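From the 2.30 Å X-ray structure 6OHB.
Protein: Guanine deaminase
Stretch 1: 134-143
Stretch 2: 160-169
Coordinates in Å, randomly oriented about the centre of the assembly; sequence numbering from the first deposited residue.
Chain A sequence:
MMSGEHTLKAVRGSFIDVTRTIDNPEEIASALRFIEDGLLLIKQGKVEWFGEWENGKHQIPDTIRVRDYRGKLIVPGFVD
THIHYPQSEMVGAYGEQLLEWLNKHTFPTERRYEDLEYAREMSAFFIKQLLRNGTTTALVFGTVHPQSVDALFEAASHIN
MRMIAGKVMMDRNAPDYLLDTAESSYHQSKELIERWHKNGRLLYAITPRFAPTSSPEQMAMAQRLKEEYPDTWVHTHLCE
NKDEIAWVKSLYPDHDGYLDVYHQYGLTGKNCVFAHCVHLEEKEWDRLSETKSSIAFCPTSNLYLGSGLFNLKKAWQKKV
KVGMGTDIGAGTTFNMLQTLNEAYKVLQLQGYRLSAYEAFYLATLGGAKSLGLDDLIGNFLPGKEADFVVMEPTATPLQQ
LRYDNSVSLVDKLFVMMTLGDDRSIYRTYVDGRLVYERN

Stretch 1, residues 134-143: GTTTALVFGT
Stretch 2 160-169: NMRMIAGKVM

Parallel β-strands cannot pair residue against residue with mutual hydrogen bonds; the bridging residue bonds instead to the residues before and after its partner. The paired backbones set where the CB atoms start, and the observed rotamers bring particular side-chain ends into contact. Guanine deaminase offers a compact example. The strand Thr-135 to Phe-141 runs parallel to the one around Ile-164 to Gly-166, their axes 10° apart and 4.6 Å at closest approach, with Leu-139 beside Ile-164 (CA–CA 4.6 Å). Both are extended (phi/psi -101/113 and -105/126); Thr-136, at -108/-15, is the exception. Ile-164 N donates to Ala-138 O (2.9 Å), and Ile-164 O accepts from Val-140 N (2.7 Å), bracketing Leu-139.

Toward the N-terminal end the chains separate, Thr-136 CA and Met-161 CA lying 7.0 Å apart, and a water fills the gap, donating to Thr-136 O (2.7 Å) and accepting from Arg-162 N (2.8 Å). In Met-161, chi1 t places CG 3.4 Å from Thr-136 O; chi2 t and chi3 -121°, between wells, set SD and CE, with CE 3.8 Å from Thr-135 O.

Leu-139 (t, p) and Ile-164 (m, t) share one face, where Leu-139 CD1 meets Ile-164 CG2 at 3.7 Å. On the opposite face the contacts are also apolar: Val-140, chi1 t, places CG2 4.0 Å from CG of Met-163 (t, t, m), and Val-140 CB lies 4.1 Å from Ala-165 CB.

Beyond the strand, Gly-142 N makes a weak bond to Gly-166 O (3.1 Å, 126°). A CB on Gly-142 would lie 2.4 Å from that oxygen, a clash. Val-168 N donates to Thr-143 O across a very short 2.4 Å. Val-168, chi1 t, points toward the first stretch; its CG2 packs obliquely 3.8 Å from CD2 of Phe-141, whose chi1 of -107° lies between wells. The CA-to-CB bond of Lys-167 points away overall, though CB still touches the first stretch; Lys-167 NZ donates to Val-168 O (2.8 Å).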

# COMPACT_ATOMS: atom_id res chain seq x y z
N GLY A 134 13.00 -6.59 -8.36
CA GLY A 134 13.66 -7.70 -7.72
C GLY A 134 13.02 -9.05 -7.93
O GLY A 134 13.41 -10.01 -7.25
N THR A 135 12.04 -9.16 -8.82
CA THR A 135 11.46 -10.44 -9.18
C THR A 135 12.32 -11.10 -10.25
O THR A 135 12.45 -10.57 -11.36
CB THR A 135 10.03 -10.25 -9.69
OG1 THR A 135 9.21 -9.75 -8.63
CG2 THR A 135 9.45 -11.55 -10.21
N THR A 136 12.91 -12.26 -9.93
CA THR A 136 13.76 -12.92 -10.91
C THR A 136 13.13 -14.17 -11.48
O THR A 136 13.57 -14.65 -12.53
CB THR A 136 15.12 -13.29 -10.30
OG1 THR A 136 14.94 -14.11 -9.15
CG2 THR A 136 15.91 -12.04 -9.91
N THR A 137 12.08 -14.69 -10.85
CA THR A 137 11.35 -15.84 -11.35
C THR A 137 9.87 -15.57 -11.18
O THR A 137 9.43 -15.15 -10.10
CB THR A 137 11.75 -17.11 -10.60
OG1 THR A 137 13.01 -17.57 -11.11
CG2 THR A 137 10.69 -18.19 -10.76
N ALA A 138 9.10 -15.80 -12.24
CA ALA A 138 7.67 -15.58 -12.20
C ALA A 138 6.95 -16.71 -12.92
O ALA A 138 7.47 -17.28 -13.89
CB ALA A 138 7.28 -14.23 -12.82
N LEU A 139 5.76 -17.03 -12.43
CA LEU A 139 4.82 -17.90 -13.12
C LEU A 139 3.80 -16.96 -13.76
O LEU A 139 3.06 -16.27 -13.06
CB LEU A 139 4.18 -18.88 -12.15
CG LEU A 139 2.93 -19.64 -12.61
CD1 LEU A 139 3.22 -20.44 -13.88
CD2 LEU A 139 2.43 -20.54 -11.49
N VAL A 140 3.78 -16.92 -15.09
CA VAL A 140 3.22 -15.81 -15.84
C VAL A 140 2.06 -16.31 -16.69
O VAL A 140 2.23 -17.23 -17.50
CB VAL A 140 4.27 -15.13 -16.74
CG1 VAL A 140 3.65 -13.94 -17.46
CG2 VAL A 140 5.48 -14.70 -15.92
N PHE A 141 0.89 -15.69 -16.52
CA PHE A 141 -0.19 -15.89 -17.48
C PHE A 141 0.16 -15.19 -18.79
O PHE A 141 0.54 -14.01 -18.79
CB PHE A 141 -1.50 -15.34 -16.93
CG PHE A 141 -2.48 -16.41 -16.52
CD1 PHE A 141 -2.19 -17.25 -15.47
CD2 PHE A 141 -3.69 -16.56 -17.19
CE1 PHE A 141 -3.08 -18.23 -15.07
CE2 PHE A 141 -4.58 -17.53 -16.81
CZ PHE A 141 -4.29 -18.37 -15.75
N GLY A 142 0.05 -15.91 -19.89
CA GLY A 142 0.26 -15.32 -21.20
C GLY A 142 -1.00 -14.78 -21.85
O GLY A 142 -1.90 -14.24 -21.19
N THR A 143 -1.06 -14.93 -23.17
CA THR A 143 -2.21 -14.58 -23.98
C THR A 143 -2.95 -15.85 -24.40
O THR A 143 -2.53 -16.97 -24.10
CB THR A 143 -1.75 -13.83 -25.23
OG1 THR A 143 -0.52 -14.40 -25.69
CG2 THR A 143 -1.53 -12.36 -24.92
N ASN A 160 18.46 -14.95 -20.15
CA ASN A 160 18.49 -16.27 -19.54
C ASN A 160 17.78 -16.28 -18.18
O ASN A 160 18.27 -16.83 -17.19
CB ASN A 160 19.93 -16.78 -19.41
CG ASN A 160 19.99 -18.27 -19.11
OD1 ASN A 160 19.04 -19.00 -19.38
ND2 ASN A 160 21.10 -18.71 -18.55
N MET A 161 16.59 -15.70 -18.16
CA MET A 161 15.75 -15.69 -16.98
C MET A 161 15.07 -17.04 -16.81
O MET A 161 14.75 -17.72 -17.79
CB MET A 161 14.70 -14.58 -17.12
CG MET A 161 13.78 -14.38 -15.94
SD MET A 161 12.63 -13.01 -16.26
CE MET A 161 13.01 -11.91 -14.90
N ARG A 162 14.88 -17.45 -15.55
CA ARG A 162 14.05 -18.62 -15.25
C ARG A 162 12.61 -18.15 -15.05
O ARG A 162 12.29 -17.50 -14.05
CB ARG A 162 14.54 -19.38 -14.03
CG ARG A 162 13.77 -20.68 -13.82
CD ARG A 162 14.46 -21.63 -12.83
NE ARG A 162 15.69 -22.21 -13.36
CZ ARG A 162 15.76 -23.31 -14.11
NH1 ARG A 162 14.65 -23.96 -14.44
NH2 ARG A 162 16.93 -23.76 -14.53
N MET A 163 11.74 -18.49 -16.00
CA MET A 163 10.36 -18.05 -16.00
C MET A 163 9.47 -19.19 -16.45
O MET A 163 9.80 -19.91 -17.40
CB MET A 163 10.17 -16.83 -16.93
CG MET A 163 8.73 -16.56 -17.32
SD MET A 163 8.56 -15.20 -18.48
CE MET A 163 9.16 -13.83 -17.49
N ILE A 164 8.33 -19.34 -15.79
CA ILE A 164 7.29 -20.27 -16.21
C ILE A 164 6.16 -19.46 -16.83
O ILE A 164 5.65 -18.52 -16.21
CB ILE A 164 6.78 -21.11 -15.03
CG1 ILE A 164 7.94 -21.55 -14.14
CG2 ILE A 164 5.98 -22.31 -15.53
CD1 ILE A 164 7.50 -22.32 -12.91
N ALA A 165 5.77 -19.82 -18.05
CA ALA A 165 4.72 -19.11 -18.75
C ALA A 165 4.00 -20.10 -19.66
O ALA A 165 4.46 -21.22 -19.88
CB ALA A 165 5.28 -17.93 -19.55
N GLY A 166 2.86 -19.66 -20.19
CA GLY A 166 2.09 -20.50 -21.08
C GLY A 166 0.98 -19.72 -21.73
O GLY A 166 0.60 -18.63 -21.28
N LYS A 167 0.45 -20.29 -22.81
CA LYS A 167 -0.66 -19.70 -23.54
C LYS A 167 -1.97 -19.93 -22.80
O LYS A 167 -2.23 -21.03 -22.29
CB LYS A 167 -0.74 -20.28 -24.95
CG LYS A 167 -1.93 -19.82 -25.76
CD LYS A 167 -2.18 -20.76 -26.92
CE LYS A 167 -3.54 -21.42 -26.81
NZ LYS A 167 -4.64 -20.43 -26.89
N VAL A 168 -2.82 -18.90 -22.76
CA VAL A 168 -4.12 -19.03 -22.13
C VAL A 168 -5.02 -19.91 -22.99
O VAL A 168 -5.09 -19.74 -24.21
CB VAL A 168 -4.75 -17.64 -21.91
CG1 VAL A 168 -6.16 -17.78 -21.34
CG2 VAL A 168 -3.89 -16.79 -21.00
N MET A 169 -5.67 -20.88 -22.36
CA MET A 169 -6.66 -21.72 -23.01
C MET A 169 -8.05 -21.27 -22.58
O MET A 169 -8.39 -21.35 -21.40
CB MET A 169 -6.42 -23.19 -22.66
CG MET A 169 -5.01 -23.69 -22.98
SD MET A 169 -4.68 -25.37 -22.41
CE MET A 169 -6.24 -26.17 -22.75
O HOH W 1 15.82 -16.04 -13.27